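Local coordinates for protein HIAXHD3 (Humicola insolens, PDB 3ZXK) that hydrolyses alpha-L-arabinofuranosidic bonds as a family 43 glycoside hydrolase, probably removing arabinose side chains from xylan, at residues Tyr158-Ile163 / Thr190-Arg195; Leu206-Ala211 / Ala247-Ile252; Gly82-Thr87 / Cys140-Gly145; Gln180-His185 / Gly226-Arg231. All coordinates share one frame; numbering follows the deposited sequence.

Contact 1: Tyr158-Ile163 / Thr190-Arg195; sequences YGNPTI and TVEGAR. With XYP (beta-D-xylopyranose), chain C; XYP (beta-D-xylopyranose), chain B.
N160 holds CG anti to its backbone N (chi1 167°), while E192 has CG in the crowded position between N and C (chi1 66°) and runs on extended, and the two side chains come to lie side by side. The bond between them is 2.8 Å from N160 ND2 to E192 OE1. It lies in the amide plane of N160 but reaches OE1 from above the carboxylate plane, 47° out of it. The hydroxyl of Y142 grips the same oxygen, and E192 OE2 accepts the hydroxyl O3 of the chain C xylose at 2.9 Å. An alanine in place of E192 would probably leave the N160 amide, the Y142 hydroxyl and the sugar O3 each without this partner. T190 CG2 backs the amide, 3.4 Å from N160 OD1. The cis peptide before P161 bends the loop, and P161 O accepts V191 N at 3.2 Å. G159 suits its place because a CB would strike T162 O; its own O receives a bond from a water that also accepts A194 N. Deeper in, I163 CG1 packs on V191 CG2 at 4.0 Å. A hairpin loop of one blade thus meets the first strand of the next, at the sugar pocket of a five-bladed beta-propeller.

Contact 2: Leu206-Ala211 / Ala247-Ile252; sequences LVTRPA and AHQGGI. With AHR (alpha-L-arabinofuranose), chain D.
NE2 of H248, whose ring packs against A211, stands 2.6 Å from O2 of the bound arabinofuranose in a short hydrogen bond in which either could be the donor. The other ring nitrogen, ND1, bonds to F246 O, so the imidazole is held at two points, which should hold its rotation. A211 O sits over the centre of one face, 3.2 Å above the plane, brought there by a chain that has just passed the cis peptide between P210 and A211. In the ring plane, T208 OG1 meets the edge 3.3 Å from H248 CD2, while the hydroxyl has its hydrogen-bond partner in A213 O. T208 also turns its methyl to Q249, T208 CG2 lying 3.8 Å from Q249 CG, so a beta-branched residue serves ring and chain together. Further along, L206 CD2 touches I252 CG2 at 3.7 Å, joining strand 202-209 to strand 250-254 by apolar contact. An alanine in place of H248 would probably leave the sugar O2 and F246 O without these bonds and open a gap beneath A211 O. With D267 and R273 also bonded to the arabinose, the chemistry is that of hydroxyl recognition by an imidazole held at both nitrogens, consistent with selection for an arabinofuranosyl unit.

Contact 3: Gly82-Thr87 / Cys140-Gly145; sequences GIWAST and CYYDAG. With XYP (beta-D-xylopyranose), chain B.
Y142 and W84 meet rim to rim beside the chain B xylose. The CB of Y142 points away from 82-87, but CG lies anti to the backbone N (chi1 176°) and the ring works its way back. CE1 comes 3.9 Å from CE3 of W84, CZ approaches C5 of the xylose at 3.6 Å, and the OH, which is hydrogen-bonded to E192, stops 2.7 Å from the ring oxygen O5, so the tyrosine serves with both ring and hydroxyl. Over one face of the Y142 ring, toward its rim, lies OD1 of D143. W84 brings its six-membered edge to the same sugar, CZ3 being 4.0 Å from C2, while NE1 at the far side of the indole bonds to V80 O and F36 meets the ring. Behind the aromatic pair A85 fits close to D143, CB being 3.3 Å from OD1, where a larger side chain would find the carboxylate in its way. Two waters donate to A85 O; one also donates to Y141 O and the other accepts D143 N, so the backbones are joined by way of solvent. An inverse gamma turn centred on Y141, next to the disulfide of C140 with C102, bends the chain into this region. T87 closes the far end: its CB lies 3.4 Å from A144 O, and its OG1 bonds to E21 and to L146 N. Two loops entering successive propeller blades here form an aromatic wall of the glycan-binding pocket.

Contact 4: Gln180-His185 / Gly226-Arg231; sequences QRVYAH and GPYEAR
V182 O accepts the backbone N of Y228 at 2.9 Å, with the donor nearly along the C=O axis. Beside this bond the two side chains run the same way, V182 CG2 resting 3.7 Å from Y228 CD1, a good match for a branched aliphatic group and a broad ring. Y183 reaches further along the same strand, to Y228 O and A230: its CD1 edge, in the ring plane, meets Y228 O at 3.6 Å, and its hydroxyl oxygen ends 3.7 Å from the methyl CB of A230, where a small side chain admits the phenol. The second shell explains the placing. V182 and Y183 together face I163 in a classic beta bulge, and the chain turns a corner at V182. On the other side a cis peptide joins G226 to P227; a CB at G226 would collide with Y228 CD1, and its positive phi also favours glycine. Y228 is held at its tip by P224 O and packed on L217, Y203 and I205, so its ring is set by strands 202-209 and 213-219. The centre of the contact lies about 30 Å from the centre of the chain. It is a junction between outer strands, 175-183 of one blade and 228-232 of the next, in the five-bladed beta-propeller of family 43.

Contact 3 closes first along the chain, followed in series by contacts 1 and 2, while the segments of contact 4 alternate with those of both. Contact 1 is central: its centre lies about 10 Å from the centres of each of the others. Contacts 1 and 2 share the sheet of strands 192-199 and 202-209, paired by backbone bonds. Contact 3 touches contact 1 through hydrogen bonds between side chains and from side chain to backbone, whereas contacts 3 and 4 stay about 9 Å apart at their nearest atoms. Contacts 1, 2 and 3 line the sugar pocket where successive blades converge, and contact 4 joins two blades at their outer strands.

Contact 1: Tyr158-Ile163 / Thr190-Arg195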
# COMPACT_ATOMS: atom_id res chain seq x y z
N TYR A 158 2.27 19.51 -8.98
CA TYR A 158 2.88 18.28 -9.48
C TYR A 158 4.24 18.55 -10.05
O TYR A 158 4.60 19.70 -10.25
CB TYR A 158 1.98 17.63 -10.54
CG TYR A 158 1.86 18.44 -11.81
CD1 TYR A 158 0.96 19.49 -11.90
CD2 TYR A 158 2.66 18.14 -12.92
CE1 TYR A 158 0.85 20.24 -13.07
CE2 TYR A 158 2.55 18.87 -14.10
CZ TYR A 158 1.63 19.92 -14.18
OH TYR A 158 1.54 20.65 -15.34
N GLY A 159 4.99 17.48 -10.30
CA GLY A 159 6.21 17.64 -11.10
C GLY A 159 7.43 17.04 -10.45
O GLY A 159 7.42 16.69 -9.27
N ASN A 160 8.48 16.92 -11.26
CA ASN A 160 9.81 16.49 -10.86
C ASN A 160 10.66 16.78 -12.10
O ASN A 160 10.35 16.30 -13.19
CB ASN A 160 9.82 15.00 -10.47
CG ASN A 160 11.24 14.43 -10.35
OD1 ASN A 160 12.18 14.89 -11.01
ND2 ASN A 160 11.39 13.40 -9.52
N PRO A 161 11.74 17.56 -11.95
CA PRO A 161 12.40 18.03 -10.74
C PRO A 161 11.92 19.38 -10.22
O PRO A 161 12.39 19.84 -9.16
CB PRO A 161 13.87 18.15 -11.20
CG PRO A 161 13.75 18.59 -12.62
CD PRO A 161 12.56 17.82 -13.16
N THR A 162 11.01 20.00 -10.96
CA THR A 162 10.46 21.31 -10.61
C THR A 162 8.96 21.21 -10.50
O THR A 162 8.34 20.26 -11.03
CB THR A 162 10.83 22.39 -11.64
OG1 THR A 162 10.43 21.95 -12.94
CG2 THR A 162 12.33 22.58 -11.66
N ILE A 163 8.37 22.15 -9.77
CA ILE A 163 6.94 22.05 -9.44
C ILE A 163 6.11 22.98 -10.32
O ILE A 163 6.51 24.11 -10.55
CB ILE A 163 6.67 22.32 -7.94
CG1 ILE A 163 7.55 21.40 -7.08
CG2 ILE A 163 5.19 22.07 -7.60
CD1 ILE A 163 7.36 19.90 -7.32
N THR A 190 16.75 17.97 -7.14
CA THR A 190 15.45 17.44 -7.52
C THR A 190 14.46 17.50 -6.36
O THR A 190 14.75 17.04 -5.26
CB THR A 190 15.60 15.99 -7.96
OG1 THR A 190 16.45 15.95 -9.12
CG2 THR A 190 14.24 15.34 -8.28
N VAL A 191 13.29 18.08 -6.60
CA VAL A 191 12.17 17.87 -5.69
C VAL A 191 10.99 17.17 -6.38
O VAL A 191 10.88 17.17 -7.61
CB VAL A 191 11.74 19.17 -4.97
CG1 VAL A 191 12.93 19.79 -4.22
CG2 VAL A 191 11.15 20.19 -5.95
N GLU A 192 10.15 16.53 -5.57
CA GLU A 192 8.95 15.81 -6.06
C GLU A 192 8.01 15.62 -4.86
O GLU A 192 8.15 16.25 -3.83
CB GLU A 192 9.32 14.46 -6.73
CG GLU A 192 9.90 13.38 -5.82
CD GLU A 192 10.06 12.01 -6.50
OE1 GLU A 192 9.89 11.87 -7.74
OE2 GLU A 192 10.39 11.02 -5.80
N GLY A 193 7.01 14.76 -5.00
CA GLY A 193 6.14 14.43 -3.87
C GLY A 193 5.19 15.51 -3.37
O GLY A 193 4.77 15.46 -2.20
N ALA A 194 4.80 16.46 -4.24
CA ALA A 194 3.92 17.56 -3.87
C ALA A 194 2.65 17.17 -3.11
O ALA A 194 1.91 16.26 -3.48
CB ALA A 194 3.57 18.41 -5.11
N ARG A 195 2.40 17.91 -2.03
CA ARG A 195 1.11 17.96 -1.36
C ARG A 195 0.78 19.44 -1.25
O ARG A 195 1.69 20.26 -0.99
CB ARG A 195 1.14 17.27 0.02
CG ARG A 195 0.68 15.81 -0.00
CD ARG A 195 1.77 14.91 -0.52
NE ARG A 195 1.26 13.54 -0.62
CZ ARG A 195 0.54 13.08 -1.64
NH1 ARG A 195 0.22 13.88 -2.65
NH2 ARG A 195 0.17 11.81 -1.67
C1 XYP C . 14.23 7.44 -5.98
C2 XYP C . 12.82 8.02 -5.81
C3 XYP C . 11.93 7.69 -7.01
C4 XYP C . 12.56 8.25 -8.29
C5 XYP C . 14.07 8.44 -8.14
O2 XYP C . 12.18 7.48 -4.65
O3 XYP C . 10.63 8.27 -6.81
O4 XYP C . 11.85 7.63 -9.36
O5 XYP C . 14.61 7.37 -7.36
C1 XYP B . 11.93 8.48 -10.52
C2 XYP B . 11.67 7.62 -11.76
C3 XYP B . 11.55 8.52 -13.00
C4 XYP B . 10.47 9.58 -12.77
C5 XYP B . 10.87 10.41 -11.55
O2 XYP B . 12.71 6.66 -11.93
O3 XYP B . 11.22 7.71 -14.14
O4 XYP B . 10.25 10.41 -13.91
O5 XYP B . 10.96 9.53 -10.42
O HOH W 1 5.51 16.81 -7.13

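Contact 2: Leu206-Ala211 / Ala247-Ile252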
# COMPACT_ATOMS: atom_id res chain seq x y z
N LEU A 206 4.16 21.09 0.17
CA LEU A 206 5.23 20.27 0.72
C LEU A 206 5.85 19.46 -0.39
O LEU A 206 5.13 18.84 -1.19
CB LEU A 206 4.68 19.33 1.79
CG LEU A 206 5.04 19.69 3.22
CD1 LEU A 206 4.36 21.00 3.61
CD2 LEU A 206 4.66 18.53 4.15
N VAL A 207 7.18 19.44 -0.45
CA VAL A 207 7.91 18.62 -1.42
C VAL A 207 9.03 17.86 -0.74
O VAL A 207 9.51 18.28 0.32
CB VAL A 207 8.48 19.46 -2.61
CG1 VAL A 207 7.38 20.19 -3.37
CG2 VAL A 207 9.51 20.50 -2.12
N THR A 208 9.44 16.75 -1.34
CA THR A 208 10.57 15.98 -0.87
C THR A 208 11.76 16.13 -1.80
O THR A 208 11.58 16.20 -3.03
CB THR A 208 10.23 14.47 -0.67
OG1 THR A 208 11.34 13.77 -0.08
CG2 THR A 208 9.90 13.78 -1.99
N ARG A 209 12.95 16.13 -1.20
CA ARG A 209 14.18 15.87 -1.95
C ARG A 209 14.51 14.38 -1.74
O ARG A 209 14.89 13.97 -0.63
CB ARG A 209 15.31 16.76 -1.45
CG ARG A 209 16.59 16.49 -2.23
CD ARG A 209 17.79 17.19 -1.64
NE ARG A 209 18.17 16.66 -0.33
CZ ARG A 209 19.14 17.17 0.42
NH1 ARG A 209 19.82 18.22 -0.02
NH2 ARG A 209 19.43 16.64 1.60
N PRO A 210 14.31 13.55 -2.78
CA PRO A 210 14.49 12.12 -2.56
C PRO A 210 15.92 11.80 -2.12
O PRO A 210 16.84 12.31 -2.75
CB PRO A 210 14.26 11.51 -3.94
CG PRO A 210 13.47 12.50 -4.69
CD PRO A 210 13.81 13.85 -4.13
N ALA A 211 16.11 10.99 -1.08
CA ALA A 211 15.05 10.43 -0.22
C ALA A 211 15.26 10.85 1.22
O ALA A 211 15.00 10.08 2.14
CB ALA A 211 15.05 8.91 -0.29
N ALA A 247 13.00 9.81 7.46
CA ALA A 247 11.63 10.34 7.42
C ALA A 247 11.54 11.41 6.35
O ALA A 247 12.31 12.37 6.36
CB ALA A 247 11.25 10.91 8.79
N HIS A 248 10.62 11.21 5.39
CA HIS A 248 10.45 12.20 4.32
C HIS A 248 9.14 12.00 3.62
O HIS A 248 8.43 11.01 3.88
CB HIS A 248 11.62 12.11 3.33
CG HIS A 248 11.66 10.85 2.50
ND1 HIS A 248 11.89 9.62 3.03
CD2 HIS A 248 11.46 10.66 1.15
CE1 HIS A 248 11.84 8.70 2.04
NE2 HIS A 248 11.60 9.33 0.89
N GLN A 249 8.82 12.94 2.72
CA GLN A 249 7.60 12.91 1.92
C GLN A 249 6.37 12.95 2.86
O GLN A 249 6.44 13.55 3.95
CB GLN A 249 7.63 11.74 0.91
CG GLN A 249 6.93 12.10 -0.39
CD GLN A 249 7.20 11.09 -1.50
OE1 GLN A 249 8.25 10.42 -1.51
NE2 GLN A 249 6.24 10.97 -2.44
N GLY A 250 5.23 12.39 2.48
CA GLY A 250 4.08 12.48 3.39
C GLY A 250 3.40 13.84 3.32
O GLY A 250 3.53 14.57 2.32
N GLY A 251 2.71 14.22 4.39
CA GLY A 251 1.98 15.48 4.37
C GLY A 251 1.64 15.93 5.77
O GLY A 251 1.98 15.27 6.76
N ILE A 252 0.97 17.07 5.83
CA ILE A 252 0.63 17.65 7.12
C ILE A 252 -0.88 17.74 7.27
O ILE A 252 -1.61 17.81 6.28
CB ILE A 252 1.30 19.03 7.35
CG1 ILE A 252 0.87 20.05 6.28
CG2 ILE A 252 2.83 18.86 7.39
CD1 ILE A 252 1.25 21.48 6.62
O5 AHR D . 14.96 5.42 -0.71
C5 AHR D . 13.96 4.67 -1.43
C4 AHR D . 12.96 5.57 -2.15
O4 AHR D . 13.63 6.42 -3.08
C3 AHR D . 12.19 6.58 -1.30
O3 AHR D . 11.07 6.01 -0.63
C2 AHR D . 11.72 7.62 -2.28
O2 AHR D . 11.70 8.94 -1.70
C1 AHR D . 12.79 7.55 -3.36

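Contact 3: Gly82-Thr87 / Cys140-Gly145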
# COMPACT_ATOMS: atom_id res chain seq x y z
N GLY A 82 1.75 1.35 -12.73
CA GLY A 82 0.52 1.62 -11.99
C GLY A 82 0.59 2.85 -11.09
O GLY A 82 1.12 3.88 -11.49
N ILE A 83 0.03 2.72 -9.90
CA ILE A 83 -0.19 3.86 -9.03
C ILE A 83 1.06 4.21 -8.24
O ILE A 83 1.49 3.47 -7.35
CB ILE A 83 -1.38 3.62 -8.08
CG1 ILE A 83 -2.66 3.44 -8.92
CG2 ILE A 83 -1.50 4.74 -7.04
CD1 ILE A 83 -3.88 3.01 -8.10
N TRP A 84 1.65 5.33 -8.63
CA TRP A 84 2.75 5.96 -7.90
C TRP A 84 2.15 7.01 -6.97
O TRP A 84 0.97 6.92 -6.59
CB TRP A 84 3.77 6.51 -8.87
CG TRP A 84 4.64 5.44 -9.49
CD1 TRP A 84 4.28 4.17 -9.92
CD2 TRP A 84 6.06 5.56 -9.81
NE1 TRP A 84 5.34 3.51 -10.49
CE2 TRP A 84 6.46 4.28 -10.43
CE3 TRP A 84 7.02 6.55 -9.61
CZ2 TRP A 84 7.76 4.04 -10.84
CZ3 TRP A 84 8.34 6.30 -10.03
CH2 TRP A 84 8.70 5.07 -10.63
N ALA A 85 2.93 8.01 -6.54
CA ALA A 85 2.37 9.00 -5.63
C ALA A 85 1.19 9.71 -6.27
O ALA A 85 1.31 10.25 -7.39
CB ALA A 85 3.43 10.01 -5.20
N SER A 86 0.07 9.68 -5.56
CA SER A 86 -1.20 10.22 -6.04
C SER A 86 -1.86 11.09 -4.98
O SER A 86 -1.18 11.56 -4.06
CB SER A 86 -2.08 9.05 -6.50
OG SER A 86 -1.35 8.27 -7.43
N THR A 87 -3.14 11.41 -5.12
CA THR A 87 -3.71 12.39 -4.19
C THR A 87 -5.21 12.16 -4.02
O THR A 87 -5.87 11.69 -4.93
CB THR A 87 -3.39 13.84 -4.66
OG1 THR A 87 -3.81 14.75 -3.66
CG2 THR A 87 -4.09 14.18 -5.97
N CYS A 140 0.33 14.63 -17.57
CA CYS A 140 0.75 13.77 -16.48
C CYS A 140 1.06 14.61 -15.27
O CYS A 140 2.02 15.40 -15.27
CB CYS A 140 1.94 12.88 -16.82
SG CYS A 140 2.38 11.89 -15.35
N TYR A 141 0.22 14.47 -14.24
CA TYR A 141 0.47 15.14 -12.99
C TYR A 141 1.30 14.20 -12.13
O TYR A 141 0.79 13.63 -11.16
CB TYR A 141 -0.84 15.49 -12.32
CG TYR A 141 -1.71 16.47 -13.09
CD1 TYR A 141 -1.16 17.41 -13.99
CD2 TYR A 141 -3.08 16.49 -12.86
CE1 TYR A 141 -1.97 18.32 -14.65
CE2 TYR A 141 -3.90 17.41 -13.52
CZ TYR A 141 -3.34 18.30 -14.43
OH TYR A 141 -4.19 19.17 -15.06
N TYR A 142 2.58 14.07 -12.47
CA TYR A 142 3.50 13.19 -11.73
C TYR A 142 3.62 13.69 -10.28
O TYR A 142 3.84 14.87 -10.05
CB TYR A 142 4.89 13.20 -12.38
CG TYR A 142 5.88 12.37 -11.59
CD1 TYR A 142 5.92 10.99 -11.71
CD2 TYR A 142 6.74 12.97 -10.67
CE1 TYR A 142 6.80 10.22 -10.95
CE2 TYR A 142 7.64 12.21 -9.93
CZ TYR A 142 7.66 10.85 -10.06
OH TYR A 142 8.54 10.10 -9.32
N ASP A 143 3.43 12.78 -9.31
CA ASP A 143 3.47 13.16 -7.90
C ASP A 143 2.50 14.33 -7.59
O ASP A 143 2.87 15.43 -7.13
CB ASP A 143 4.92 13.45 -7.47
CG ASP A 143 5.70 12.18 -7.16
OD1 ASP A 143 5.34 11.09 -7.64
OD2 ASP A 143 6.68 12.27 -6.41
N ALA A 144 1.23 14.05 -7.83
CA ALA A 144 0.17 15.04 -7.76
C ALA A 144 -0.17 15.34 -6.31
O ALA A 144 -0.17 14.44 -5.45
CB ALA A 144 -1.07 14.49 -8.47
N GLY A 145 -0.50 16.61 -6.06
CA GLY A 145 -1.05 17.07 -4.78
C GLY A 145 -2.24 17.99 -5.01
O GLY A 145 -2.06 19.16 -5.42
C1 XYP B . 11.93 8.48 -10.52
C2 XYP B . 11.67 7.62 -11.76
C3 XYP B . 11.55 8.52 -13.00
C4 XYP B . 10.47 9.58 -12.77
C5 XYP B . 10.87 10.41 -11.55
O2 XYP B . 12.71 6.66 -11.93
O3 XYP B . 11.22 7.71 -14.14
O4 XYP B . 10.25 10.41 -13.91
O5 XYP B . 10.96 9.53 -10.42
O HOH W 2 0.01 11.22 -9.69
O HOH W 3 3.34 9.93 -9.32
O HOH W 4 5.94 8.69 -7.08

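Contact 4: Gln180-His185 / Gly226-Arg231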
# COMPACT_ATOMS: atom_id res chain seq x y z
N GLN A 180 3.74 26.84 -15.02
CA GLN A 180 4.92 26.00 -14.96
C GLN A 180 5.98 26.64 -14.07
O GLN A 180 6.10 27.88 -14.01
CB GLN A 180 5.48 25.74 -16.36
CG GLN A 180 4.41 25.24 -17.31
CD GLN A 180 4.92 24.24 -18.32
OE1 GLN A 180 6.05 24.35 -18.79
NE2 GLN A 180 4.08 23.26 -18.65
N ARG A 181 6.74 25.77 -13.40
CA ARG A 181 7.93 26.18 -12.66
C ARG A 181 7.57 27.20 -11.56
O ARG A 181 8.21 28.26 -11.47
CB ARG A 181 9.00 26.72 -13.64
CG ARG A 181 10.43 26.51 -13.19
CD ARG A 181 11.40 27.03 -14.26
NE ARG A 181 12.76 27.12 -13.75
CZ ARG A 181 13.63 26.11 -13.73
NH1 ARG A 181 13.29 24.92 -14.21
NH2 ARG A 181 14.85 26.29 -13.23
N VAL A 182 6.56 26.90 -10.75
CA VAL A 182 6.23 27.73 -9.58
C VAL A 182 7.32 27.63 -8.51
O VAL A 182 7.41 28.49 -7.63
CB VAL A 182 4.85 27.36 -8.97
CG1 VAL A 182 3.80 27.37 -10.06
CG2 VAL A 182 4.84 26.00 -8.22
N TYR A 183 8.09 26.54 -8.56
CA TYR A 183 9.26 26.35 -7.70
C TYR A 183 10.31 25.53 -8.45
O TYR A 183 10.00 24.48 -9.02
CB TYR A 183 8.90 25.59 -6.39
CG TYR A 183 10.14 25.43 -5.52
CD1 TYR A 183 10.71 26.54 -4.87
CD2 TYR A 183 10.78 24.19 -5.40
CE1 TYR A 183 11.85 26.40 -4.11
CE2 TYR A 183 11.93 24.05 -4.64
CZ TYR A 183 12.47 25.16 -4.02
OH TYR A 183 13.60 24.99 -3.26
N ALA A 184 11.55 26.01 -8.42
CA ALA A 184 12.73 25.24 -8.83
C ALA A 184 13.77 25.40 -7.72
O ALA A 184 13.99 26.52 -7.22
CB ALA A 184 13.27 25.73 -10.16
N HIS A 185 14.41 24.31 -7.32
CA HIS A 185 15.42 24.40 -6.28
C HIS A 185 16.58 25.19 -6.82
O HIS A 185 17.05 24.92 -7.93
CB HIS A 185 15.88 23.02 -5.85
CG HIS A 185 16.73 23.05 -4.62
ND1 HIS A 185 18.03 23.39 -4.65
CD2 HIS A 185 16.41 22.81 -3.28
CE1 HIS A 185 18.53 23.37 -3.40
NE2 HIS A 185 17.54 23.03 -2.56
N GLY A 226 1.72 31.01 -7.08
CA GLY A 226 3.02 31.42 -6.55
C GLY A 226 3.57 32.66 -7.23
O GLY A 226 2.82 33.58 -7.53
N PRO A 227 4.89 32.71 -7.48
CA PRO A 227 5.93 31.71 -7.20
C PRO A 227 6.07 31.38 -5.71
O PRO A 227 5.51 32.09 -4.86
CB PRO A 227 7.22 32.36 -7.72
CG PRO A 227 6.91 33.81 -7.85
CD PRO A 227 5.45 33.92 -8.12
N TYR A 228 6.80 30.31 -5.43
CA TYR A 228 6.94 29.84 -4.06
C TYR A 228 8.36 29.98 -3.59
O TYR A 228 9.30 29.79 -4.37
CB TYR A 228 6.55 28.38 -3.97
CG TYR A 228 5.05 28.15 -4.07
CD1 TYR A 228 4.38 28.19 -5.30
CD2 TYR A 228 4.31 27.87 -2.93
CE1 TYR A 228 3.00 27.96 -5.36
CE2 TYR A 228 2.94 27.65 -2.98
CZ TYR A 228 2.28 27.71 -4.20
OH TYR A 228 0.92 27.47 -4.25
N GLU A 229 8.52 30.25 -2.30
CA GLU A 229 9.82 30.20 -1.63
C GLU A 229 9.85 29.04 -0.63
O GLU A 229 8.78 28.59 -0.20
CB GLU A 229 10.12 31.52 -0.92
CG GLU A 229 9.21 31.81 0.26
CD GLU A 229 9.55 33.10 0.95
OE1 GLU A 229 10.72 33.53 0.84
OE2 GLU A 229 8.66 33.71 1.57
N ALA A 230 11.04 28.56 -0.28
CA ALA A 230 11.18 27.34 0.52
C ALA A 230 11.86 27.56 1.87
O ALA A 230 12.67 28.48 2.03
CB ALA A 230 11.96 26.28 -0.26
N ARG A 231 11.51 26.70 2.83
CA ARG A 231 12.30 26.46 4.04
C ARG A 231 12.40 24.96 4.22
O ARG A 231 11.57 24.22 3.75
CB ARG A 231 11.61 27.02 5.29
CG ARG A 231 11.61 28.53 5.39
CD ARG A 231 11.27 28.98 6.80
NE ARG A 231 11.25 30.44 6.85
CZ ARG A 231 11.01 31.15 7.95
NH1 ARG A 231 10.79 30.53 9.10
NH2 ARG A 231 10.99 32.48 7.90